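Local coordinates for protein VirX1 (Cyanophage Syn10, PDB 6QGM) that is a cyanophage halogenase that iodinates diverse substrates and belongs to the flavin-dependent tryptophan halogenase family, at residues E65-A70 with T163-D168; G51-F56 with E170-Y175; A73-S78 with D524-S529. All coordinates share one frame; numbering follows the deposited sequence.

Interaction 1 of 3, residues E65-A70 with T163-D168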
loop_
_atom_site.group_PDB
_atom_site.type_symbol
_atom_site.label_atom_id
_atom_site.label_comp_id
_atom_site.label_asym_id
_atom_site.label_seq_id
_atom_site.Cartn_x
_atom_site.Cartn_y
_atom_site.Cartn_z
ATOM N N GLU B 65 -18.694 -29.561 -26.086
ATOM C CA GLU B 65 -19.155 -30.618 -27.025
ATOM C C GLU B 65 -18.643 -30.309 -28.432
ATOM O O GLU B 65 -18.300 -31.254 -29.148
ATOM C CB GLU B 65 -20.687 -30.693 -27.068
ATOM C CG GLU B 65 -21.365 -31.028 -25.744
ATOM C CD GLU B 65 -22.847 -30.657 -25.624
ATOM O OE1 GLU B 65 -23.411 -29.972 -26.531
ATOM O OE2 GLU B 65 -23.453 -31.073 -24.620
ATOM N N ASP B 66 -18.609 -29.029 -28.810
ATOM C CA ASP B 66 -18.416 -28.572 -30.211
ATOM C C ASP B 66 -16.931 -28.465 -30.572
ATOM O O ASP B 66 -16.542 -28.999 -31.638
ATOM C CB ASP B 66 -19.098 -27.223 -30.440
ATOM C CG ASP B 66 -20.612 -27.261 -30.271
ATOM O OD1 ASP B 66 -21.195 -28.357 -30.258
ATOM O OD2 ASP B 66 -21.202 -26.185 -30.148
ATOM N N TRP B 67 -16.138 -27.782 -29.744
ATOM C CA TRP B 67 -14.745 -27.383 -30.075
ATOM C C TRP B 67 -13.733 -28.435 -29.594
ATOM O O TRP B 67 -12.695 -28.585 -30.259
ATOM C CB TRP B 67 -14.435 -25.976 -29.543
ATOM C CG TRP B 67 -14.278 -25.875 -28.054
ATOM C CD1 TRP B 67 -15.226 -25.500 -27.143
ATOM C CD2 TRP B 67 -13.077 -26.118 -27.302
ATOM N NE1 TRP B 67 -14.699 -25.512 -25.880
ATOM C CE2 TRP B 67 -13.389 -25.904 -25.946
ATOM C CE3 TRP B 67 -11.784 -26.535 -27.636
ATOM C CZ2 TRP B 67 -12.435 -26.043 -24.938
ATOM C CZ3 TRP B 67 -10.853 -26.699 -26.635
ATOM C CH2 TRP B 67 -11.175 -26.456 -25.307
ATOM N N MET B 68 -14.007 -29.160 -28.508
ATOM C CA MET B 68 -12.996 -30.064 -27.892
ATOM C C MET B 68 -12.584 -31.149 -28.888
ATOM O O MET B 68 -11.401 -31.353 -29.125
ATOM C CB MET B 68 -13.494 -30.674 -26.583
ATOM C CG MET B 68 -13.503 -29.688 -25.450
ATOM S SD MET B 68 -13.895 -30.328 -23.812
ATOM C CE MET B 68 -12.451 -31.351 -23.516
ATOM N N PRO B 69 -13.518 -31.873 -29.537
ATOM C CA PRO B 69 -13.135 -32.926 -30.473
ATOM C C PRO B 69 -12.377 -32.411 -31.699
ATOM O O PRO B 69 -11.567 -33.126 -32.214
ATOM C CB PRO B 69 -14.469 -33.559 -30.886
ATOM C CG PRO B 69 -15.415 -33.153 -29.781
ATOM C CD PRO B 69 -14.978 -31.755 -29.415
ATOM N N ALA B 70 -12.640 -31.172 -32.109
ATOM C CA ALA B 70 -12.020 -30.549 -33.304
ATOM C C ALA B 70 -10.524 -30.272 -33.083
ATOM O O ALA B 70 -9.838 -29.996 -34.070
ATOM C CB ALA B 70 -12.767 -29.298 -33.660
ATOM N N THR B 163 -12.840 -26.527 -14.140
ATOM C CA THR B 163 -12.177 -27.448 -15.094
ATOM C C THR B 163 -11.687 -26.626 -16.278
ATOM O O THR B 163 -12.517 -25.938 -16.890
ATOM C CB THR B 163 -13.098 -28.590 -15.527
ATOM O OG1 THR B 163 -13.663 -29.215 -14.369
ATOM C CG2 THR B 163 -12.353 -29.636 -16.314
ATOM N N ALA B 164 -10.382 -26.689 -16.547
ATOM C CA ALA B 164 -9.726 -26.142 -17.756
ATOM C C ALA B 164 -9.431 -27.300 -18.722
ATOM O O ALA B 164 -10.060 -28.367 -18.569
ATOM C CB ALA B 164 -8.481 -25.386 -17.370
ATOM N N TYR B 165 -8.516 -27.110 -19.686
ATOM C CA TYR B 165 -8.412 -27.953 -20.910
ATOM C C TYR B 165 -6.949 -28.144 -21.315
ATOM O O TYR B 165 -6.136 -27.239 -21.095
ATOM C CB TYR B 165 -9.194 -27.305 -22.053
ATOM C CG TYR B 165 -10.604 -26.901 -21.695
ATOM C CD1 TYR B 165 -10.883 -25.670 -21.122
ATOM C CD2 TYR B 165 -11.672 -27.749 -21.913
ATOM C CE1 TYR B 165 -12.173 -25.286 -20.783
ATOM C CE2 TYR B 165 -12.968 -27.390 -21.573
ATOM C CZ TYR B 165 -13.222 -26.153 -21.018
ATOM O OH TYR B 165 -14.499 -25.800 -20.703
ATOM N N HIS B 166 -6.627 -29.324 -21.842
ATOM C CA HIS B 166 -5.444 -29.612 -22.703
ATOM C C HIS B 166 -5.903 -29.518 -24.158
ATOM O O HIS B 166 -6.920 -30.136 -24.471
ATOM C CB HIS B 166 -4.858 -31.000 -22.399
ATOM C CG HIS B 166 -4.494 -31.201 -20.966
ATOM N ND1 HIS B 166 -5.144 -32.107 -20.158
ATOM C CD2 HIS B 166 -3.543 -30.639 -20.200
ATOM C CE1 HIS B 166 -4.595 -32.105 -18.964
ATOM N NE2 HIS B 166 -3.599 -31.212 -18.966
ATOM N N ILE B 167 -5.223 -28.742 -24.995
ATOM C CA ILE B 167 -5.633 -28.493 -26.408
ATOM C C ILE B 167 -4.411 -28.620 -27.318
ATOM O O ILE B 167 -3.279 -28.357 -26.858
ATOM C CB ILE B 167 -6.307 -27.112 -26.538
ATOM C CG1 ILE B 167 -5.305 -25.972 -26.374
ATOM C CG2 ILE B 167 -7.476 -26.980 -25.554
ATOM C CD1 ILE B 167 -5.906 -24.597 -26.520
ATOM N N ASP B 168 -4.643 -29.022 -28.565
ATOM C CA ASP B 168 -3.717 -28.796 -29.703
ATOM C C ASP B 168 -3.995 -27.367 -30.173
ATOM O O ASP B 168 -5.088 -27.134 -30.729
ATOM C CB ASP B 168 -3.939 -29.856 -30.785
ATOM C CG ASP B 168 -3.184 -29.659 -32.093
ATOM O OD1 ASP B 168 -2.915 -28.502 -32.467
ATOM O OD2 ASP B 168 -2.892 -30.664 -32.748
#
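W67 reaches strand 164-168 with the benzo end of its indole, whose edge is turned toward the face of Y165 in a T-shaped pair. The centroids of the tryptophan six-membered ring and the tyrosine ring are 5.0 Å apart, with the two planes at 64°. The nearest approach is W67 CZ2 to Y165 CD2, 3.6 Å; CZ2 sits over the phenol face but offset toward its rim. This reach starts from a W67 chi1 of 72°, with CG lodged between the backbone N and the carbonyl carbon. A neighbouring part of the same indole edge is met in its own plane by the methyl branch of I167, CG2 lying 3.6 Å from W67 CZ3.

Strand 164-168 is the middle strand of a three-stranded antiparallel sheet in this tryptophan halogenase fold, flanked by strands 46-48 and 74-76. Y165 and I167 point from one side of it toward residues 65-70, while H166 between them points away and bonds to T271 and T74.

M68 serves both aromatic residues. Its CG lies over the centre of the indole, 3.7 Å above the plane, and its sulfur continues to the rim of the phenol, where SD is 3.8 Å from Y165 CE2. The sulfur is 78° off the ring normal, a Met-aromatic contact made at the edge rather than over the face. A bend about the CG-SD bond brings M68 CE to 4.0 Å from Y165 CD2. The phenol hydroxyl, buried at the far end of Y165, is satisfied by hydrogen bonds with the carboxylate of D64 and the amide oxygen of N54, which tether the ring that receives W67. On the side of the indole away from M68 CG, F172 of helix 169-181 makes a further edge-to-face pair.

Interaction 2 of 3, residues G51-F56 with E170-Y175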
loop_
_atom_site.group_PDB
_atom_site.type_symbol
_atom_site.label_atom_id
_atom_site.label_comp_id
_atom_site.label_asym_id
_atom_site.label_seq_id
_atom_site.Cartn_x
_atom_site.Cartn_y
_atom_site.Cartn_z
ATOM N N GLY B 51 -7.916 -21.609 -15.698
ATOM C CA GLY B 51 -9.314 -21.178 -15.506
ATOM C C GLY B 51 -9.670 -20.007 -16.402
ATOM O O GLY B 51 -10.738 -20.060 -17.019
ATOM N N HIS B 52 -8.790 -19.011 -16.487
ATOM C CA HIS B 52 -8.914 -17.771 -17.306
ATOM C C HIS B 52 -9.517 -18.103 -18.684
ATOM O O HIS B 52 -10.345 -17.325 -19.188
ATOM C CB HIS B 52 -7.523 -17.099 -17.485
ATOM C CG HIS B 52 -7.130 -16.007 -16.523
ATOM N ND1 HIS B 52 -6.732 -16.260 -15.206
ATOM C CD2 HIS B 52 -7.013 -14.668 -16.703
ATOM C CE1 HIS B 52 -6.442 -15.116 -14.609
ATOM N NE2 HIS B 52 -6.613 -14.120 -15.509
ATOM N N PHE B 53 -9.087 -19.223 -19.274
ATOM C CA PHE B 53 -9.480 -19.711 -20.627
ATOM C C PHE B 53 -10.994 -19.893 -20.724
ATOM O O PHE B 53 -11.547 -19.703 -21.827
ATOM C CB PHE B 53 -8.772 -21.027 -20.925
ATOM C CG PHE B 53 -8.827 -21.488 -22.362
ATOM C CD1 PHE B 53 -8.252 -20.745 -23.377
ATOM C CD2 PHE B 53 -9.418 -22.691 -22.700
ATOM C CE1 PHE B 53 -8.278 -21.185 -24.690
ATOM C CE2 PHE B 53 -9.460 -23.123 -24.013
ATOM C CZ PHE B 53 -8.885 -22.372 -25.007
ATOM N N ASN B 54 -11.641 -20.267 -19.613
ATOM C CA ASN B 54 -13.109 -20.482 -19.551
ATOM C C ASN B 54 -13.820 -19.158 -19.893
ATOM O O ASN B 54 -14.832 -19.210 -20.643
ATOM C CB ASN B 54 -13.542 -21.096 -18.219
ATOM C CG ASN B 54 -13.132 -22.534 -18.027
ATOM O OD1 ASN B 54 -13.744 -23.436 -18.605
ATOM N ND2 ASN B 54 -12.123 -22.764 -17.201
ATOM N N LYS B 55 -13.314 -18.019 -19.401
ATOM C CA LYS B 55 -13.891 -16.678 -19.681
ATOM C C LYS B 55 -13.859 -16.425 -21.195
ATOM O O LYS B 55 -14.873 -15.937 -21.732
ATOM C CB LYS B 55 -13.093 -15.570 -18.981
ATOM C CG LYS B 55 -13.640 -14.158 -19.079
ATOM C CD LYS B 55 -12.550 -13.113 -19.039
ATOM C CE LYS B 55 -13.132 -11.757 -18.735
ATOM N NZ LYS B 55 -12.128 -10.865 -18.111
ATOM N N PHE B 56 -12.730 -16.728 -21.844
ATOM C CA PHE B 56 -12.547 -16.578 -23.308
ATOM C C PHE B 56 -13.606 -17.435 -24.007
ATOM O O PHE B 56 -14.365 -16.909 -24.852
ATOM C CB PHE B 56 -11.115 -16.943 -23.722
ATOM C CG PHE B 56 -10.837 -16.782 -25.192
ATOM C CD1 PHE B 56 -10.469 -15.551 -25.708
ATOM C CD2 PHE B 56 -10.983 -17.852 -26.069
ATOM C CE1 PHE B 56 -10.275 -15.389 -27.072
ATOM C CE2 PHE B 56 -10.762 -17.692 -27.429
ATOM C CZ PHE B 56 -10.410 -16.459 -27.926
ATOM N N GLU B 170 -2.882 -25.339 -32.521
ATOM C CA GLU B 170 -2.983 -25.035 -33.973
ATOM C C GLU B 170 -4.386 -25.422 -34.447
ATOM O O GLU B 170 -5.024 -24.616 -35.155
ATOM C CB GLU B 170 -1.881 -25.730 -34.775
ATOM C CG GLU B 170 -1.803 -25.250 -36.227
ATOM C CD GLU B 170 -0.431 -25.260 -36.906
ATOM O OE1 GLU B 170 -0.303 -25.826 -38.043
ATOM O OE2 GLU B 170 0.518 -24.682 -36.318
ATOM N N LEU B 171 -4.861 -26.603 -34.048
ATOM C CA LEU B 171 -6.217 -27.098 -34.402
ATOM C C LEU B 171 -7.276 -26.220 -33.736
ATOM O O LEU B 171 -8.329 -26.005 -34.360
ATOM C CB LEU B 171 -6.358 -28.569 -33.995
ATOM C CG LEU B 171 -5.506 -29.560 -34.790
ATOM C CD1 LEU B 171 -5.979 -30.964 -34.493
ATOM C CD2 LEU B 171 -5.545 -29.281 -36.291
ATOM N N PHE B 172 -7.009 -25.714 -32.537
ATOM C CA PHE B 172 -7.921 -24.783 -31.829
ATOM C C PHE B 172 -8.085 -23.523 -32.680
ATOM O O PHE B 172 -9.243 -23.054 -32.858
ATOM C CB PHE B 172 -7.430 -24.444 -30.419
ATOM C CG PHE B 172 -8.385 -23.549 -29.676
ATOM C CD1 PHE B 172 -9.655 -23.998 -29.334
ATOM C CD2 PHE B 172 -8.044 -22.249 -29.359
ATOM C CE1 PHE B 172 -10.556 -23.171 -28.680
ATOM C CE2 PHE B 172 -8.942 -21.438 -28.673
ATOM C CZ PHE B 172 -10.187 -21.898 -28.330
ATOM N N GLY B 173 -6.962 -22.989 -33.174
ATOM C CA GLY B 173 -6.954 -21.845 -34.095
ATOM C C GLY B 173 -7.756 -22.152 -35.348
ATOM O O GLY B 173 -8.577 -21.312 -35.744
ATOM N N GLN B 174 -7.519 -23.314 -35.952
ATOM C CA GLN B 174 -8.212 -23.773 -37.181
ATOM C C GLN B 174 -9.720 -23.818 -36.924
ATOM O O GLN B 174 -10.473 -23.519 -37.857
ATOM C CB GLN B 174 -7.659 -25.127 -37.647
ATOM C CG GLN B 174 -6.270 -25.022 -38.254
ATOM C CD GLN B 174 -6.243 -24.025 -39.386
ATOM O OE1 GLN B 174 -5.834 -22.881 -39.215
ATOM N NE2 GLN B 174 -6.715 -24.437 -40.547
ATOM N N TYR B 175 -10.147 -24.157 -35.708
ATOM C CA TYR B 175 -11.583 -24.224 -35.352
ATOM C C TYR B 175 -12.153 -22.801 -35.349
ATOM O O TYR B 175 -13.159 -22.549 -36.063
ATOM C CB TYR B 175 -11.782 -24.941 -34.023
ATOM C CG TYR B 175 -13.230 -25.169 -33.668
ATOM C CD1 TYR B 175 -13.941 -26.240 -34.176
ATOM C CD2 TYR B 175 -13.896 -24.288 -32.829
ATOM C CE1 TYR B 175 -15.276 -26.429 -33.862
ATOM C CE2 TYR B 175 -15.224 -24.469 -32.492
ATOM C CZ TYR B 175 -15.912 -25.548 -33.002
ATOM O OH TYR B 175 -17.220 -25.731 -32.664
#
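F53 places the tip of its ring over one face of F172, CZ to CZ at 3.6 Å. The overlap is partial: F53 CE1 comes no nearer than 4.0 Å, to F172 CE2. The two rings are inclined to each other, with their planes at 54° and their centroids 5.4 Å apart. The side chains come from opposite directions. With CG anti to the backbone nitrogen (chi1 -167° for F53 and -177° for F172), each ring is extended out from its helix, and together the two span the 12.4 Å between F53 CA and F172 CA. One turn further on, F56 meets F172 from a different quarter, its CE2 near the plane of the F172 ring at the edge and 4.3 Å from F172 CZ. F172 therefore has one phenylalanine over a face and a second at its rim.

The contact joins helix 52-59 to helix 169-181, the helix that follows the middle strand of the small antiparallel sheet. M18 of helix 14-26 packs on both F56 and F172; a glycine-rich GxGxxG-like sequence runs into the start of that helix, consistent with a Rossmann-type dinucleotide-binding region. H363 touches F53 and F56.

Within 51-56, G51 O accepts two bonds from N54: the backbone N at 2.8 Å and the side-chain ND2 at 3.0 Å, the latter in the carbonyl plane on a lone pair. N54 ND2 also bonds to T163 O, and two acceptors thus hold the amide.

Across the interface itself only aromatic carbon meets aromatic carbon, so the attraction between the helices here rests on dispersion and the burial of apolar rings.

Interaction 3 of 3, residues A73-S78 with D524-S529; sequences ATYKNS and DEIYGS
The phenol of Y527 carries the backbone oxygen of A73 at its edge, in the plane of the ring, while W287 stacks against the ring from outside the two segments. In the second flat group, Y75, the ring is approached obliquely by I526, whose CG1 is 3.9 Å from Y75 CE2, and F159 pairs with it edge-to-face.

Y527 OH donates a hydrogen bond to A73 O, modelled at a very short 2.5 Å, a value doubtful at this resolution. The bond joins the last helical turn to the backbone just before strand 74-76. Y527 extends along the contact with CG anti to its carbonyl carbon (chi1 -77°), which carries the hydroxyl to A73 although the side chain does not start out pointing at that segment.

I526 and Y75 come from opposite directions and meet near their ends, with I526 CD1 3.5 Å from Y75 OH. That hydroxyl therefore lies against aliphatic carbon on this side, and its polar need is met by a hydrogen bond with the carboxylate of D64. A buried phenol thus contributes apolar packing and a hydrogen bond at once.

The helix stops here: G528, with positive phi, is the first residue to leave helical geometry, after a wider pi-type turn at 524-527. Helix 518-527, the last of the chain, lies against an outer strand of the three-stranded sheet. H518 bonds to Y75 N and L522 packs on T74 and Y75, while the backbone of strand 74-76 pairs with strand 164-168 through T74 with H166 and K76 with A164.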
loop_
_atom_site.group_PDB
_atom_site.type_symbol
_atom_site.label_atom_id
_atom_site.label_comp_id
_atom_site.label_asym_id
_atom_site.label_seq_id
_atom_site.Cartn_x
_atom_site.Cartn_y
_atom_site.Cartn_z
ATOM N N ALA B 73 -8.843 -32.153 -27.754
ATOM C CA ALA B 73 -8.803 -31.543 -26.413
ATOM C C ALA B 73 -9.162 -32.615 -25.392
ATOM O O ALA B 73 -9.918 -33.543 -25.734
ATOM C CB ALA B 73 -9.737 -30.362 -26.329
ATOM N N THR B 74 -8.589 -32.508 -24.197
ATOM C CA THR B 74 -9.007 -33.258 -22.993
ATOM C C THR B 74 -9.180 -32.253 -21.861
ATOM O O THR B 74 -8.874 -31.061 -22.089
ATOM C CB THR B 74 -8.032 -34.397 -22.668
ATOM O OG1 THR B 74 -6.813 -33.832 -22.185
ATOM C CG2 THR B 74 -7.771 -35.293 -23.856
ATOM N N TYR B 75 -9.687 -32.720 -20.718
ATOM C CA TYR B 75 -9.995 -31.894 -19.521
ATOM C C TYR B 75 -8.785 -31.872 -18.590
ATOM O O TYR B 75 -7.968 -32.807 -18.614
ATOM C CB TYR B 75 -11.246 -32.411 -18.801
ATOM C CG TYR B 75 -12.550 -32.039 -19.456
ATOM C CD1 TYR B 75 -12.951 -30.712 -19.520
ATOM C CD2 TYR B 75 -13.396 -32.995 -19.986
ATOM C CE1 TYR B 75 -14.157 -30.344 -20.094
ATOM C CE2 TYR B 75 -14.606 -32.640 -20.559
ATOM C CZ TYR B 75 -14.985 -31.313 -20.616
ATOM O OH TYR B 75 -16.159 -30.936 -21.185
ATOM N N LYS B 76 -8.711 -30.814 -17.787
ATOM C CA LYS B 76 -7.602 -30.547 -16.838
ATOM C C LYS B 76 -8.167 -29.958 -15.535
ATOM O O LYS B 76 -8.744 -28.850 -15.582
ATOM C CB LYS B 76 -6.622 -29.582 -17.491
ATOM C CG LYS B 76 -5.386 -29.278 -16.663
ATOM C CD LYS B 76 -4.767 -27.953 -17.032
ATOM C CE LYS B 76 -3.733 -27.509 -16.036
ATOM N NZ LYS B 76 -3.281 -26.140 -16.351
ATOM N N ASN B 77 -7.967 -30.658 -14.419
ATOM C CA ASN B 77 -8.554 -30.303 -13.101
ATOM C C ASN B 77 -7.467 -29.795 -12.142
ATOM O O ASN B 77 -7.838 -29.220 -11.102
ATOM C CB ASN B 77 -9.312 -31.501 -12.526
ATOM C CG ASN B 77 -10.601 -31.769 -13.268
ATOM O OD1 ASN B 77 -10.573 -32.244 -14.401
ATOM N ND2 ASN B 77 -11.728 -31.436 -12.654
ATOM N N SER B 78 -6.189 -29.969 -12.473
ATOM C CA SER B 78 -5.049 -29.685 -11.575
ATOM C C SER B 78 -3.742 -29.608 -12.369
ATOM O O SER B 78 -3.649 -30.243 -13.438
ATOM C CB SER B 78 -4.964 -30.742 -10.493
ATOM O OG SER B 78 -3.960 -30.409 -9.542
ATOM N N ASP B 524 -18.132 -40.423 -23.515
ATOM C CA ASP B 524 -19.610 -40.474 -23.360
ATOM C C ASP B 524 -20.200 -39.069 -23.500
ATOM O O ASP B 524 -21.235 -38.957 -24.171
ATOM C CB ASP B 524 -19.989 -41.156 -22.048
ATOM C CG ASP B 524 -19.522 -42.601 -21.980
ATOM O OD1 ASP B 524 -19.496 -43.253 -23.046
ATOM O OD2 ASP B 524 -19.169 -43.062 -20.863
ATOM N N GLU B 525 -19.543 -38.032 -22.964
ATOM C CA GLU B 525 -20.110 -36.655 -22.875
ATOM C C GLU B 525 -19.688 -35.777 -24.063
ATOM O O GLU B 525 -20.479 -34.902 -24.435
ATOM C CB GLU B 525 -19.666 -35.961 -21.585
ATOM C CG GLU B 525 -19.890 -36.760 -20.328
ATOM C CD GLU B 525 -21.329 -37.114 -20.012
ATOM O OE1 GLU B 525 -22.176 -36.224 -20.073
ATOM O OE2 GLU B 525 -21.594 -38.297 -19.729
ATOM N N ILE B 526 -18.467 -35.930 -24.587
ATOM C CA ILE B 526 -17.862 -34.934 -25.526
ATOM C C ILE B 526 -17.659 -35.559 -26.901
ATOM O O ILE B 526 -18.200 -34.997 -27.871
ATOM C CB ILE B 526 -16.536 -34.362 -24.971
ATOM C CG1 ILE B 526 -16.739 -33.450 -23.755
ATOM C CG2 ILE B 526 -15.729 -33.688 -26.067
ATOM C CD1 ILE B 526 -17.829 -32.410 -23.857
ATOM N N TYR B 527 -16.900 -36.655 -26.980
ATOM C CA TYR B 527 -16.473 -37.283 -28.256
ATOM C C TYR B 527 -17.632 -38.135 -28.795
ATOM O O TYR B 527 -18.061 -37.866 -29.935
ATOM C CB TYR B 527 -15.121 -37.997 -28.059
ATOM C CG TYR B 527 -13.940 -37.054 -28.014
ATOM C CD1 TYR B 527 -13.253 -36.711 -29.167
ATOM C CD2 TYR B 527 -13.499 -36.507 -26.817
ATOM C CE1 TYR B 527 -12.183 -35.834 -29.139
ATOM C CE2 TYR B 527 -12.425 -35.634 -26.773
ATOM C CZ TYR B 527 -11.766 -35.294 -27.938
ATOM O OH TYR B 527 -10.715 -34.427 -27.909
ATOM N N GLY B 528 -18.197 -39.034 -27.982
ATOM C CA GLY B 528 -19.211 -40.009 -28.428
ATOM C C GLY B 528 -18.563 -41.229 -29.064
ATOM O O GLY B 528 -19.274 -41.944 -29.781
ATOM N N SER B 529 -17.249 -41.416 -28.856
ATOM C CA SER B 529 -16.396 -42.354 -29.639
ATOM C C SER B 529 -14.946 -42.395 -29.124
ATOM O O SER B 529 -14.707 -41.921 -27.995
ATOM C CB SER B 529 -16.420 -41.941 -31.098
ATOM O OG SER B 529 -15.397 -42.610 -31.823
#

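How the interactions relate
From the N terminus the chain passes 51-56, 65-70 and 73-78 in close succession, and each finds its partner much later. Interaction 1 closes a loop of 92 intervening residues at 163-168; interaction 2 starts earlier and closes just after it, at 170-175, so the first lies within the second. Interaction 3 begins inside both loops but waits for 524-529, crossing the other two. Interactions 1 and 3 meet in one small sheet, where strands 164-168 and 74-76 are neighbours. Interactions 1 and 2 touch through N54 and Y175, whereas interactions 2 and 3 stay about 7 Å apart at their nearest atoms. Together they tie helices 52-59, 64-67, 169-181 and 518-527 to that sheet.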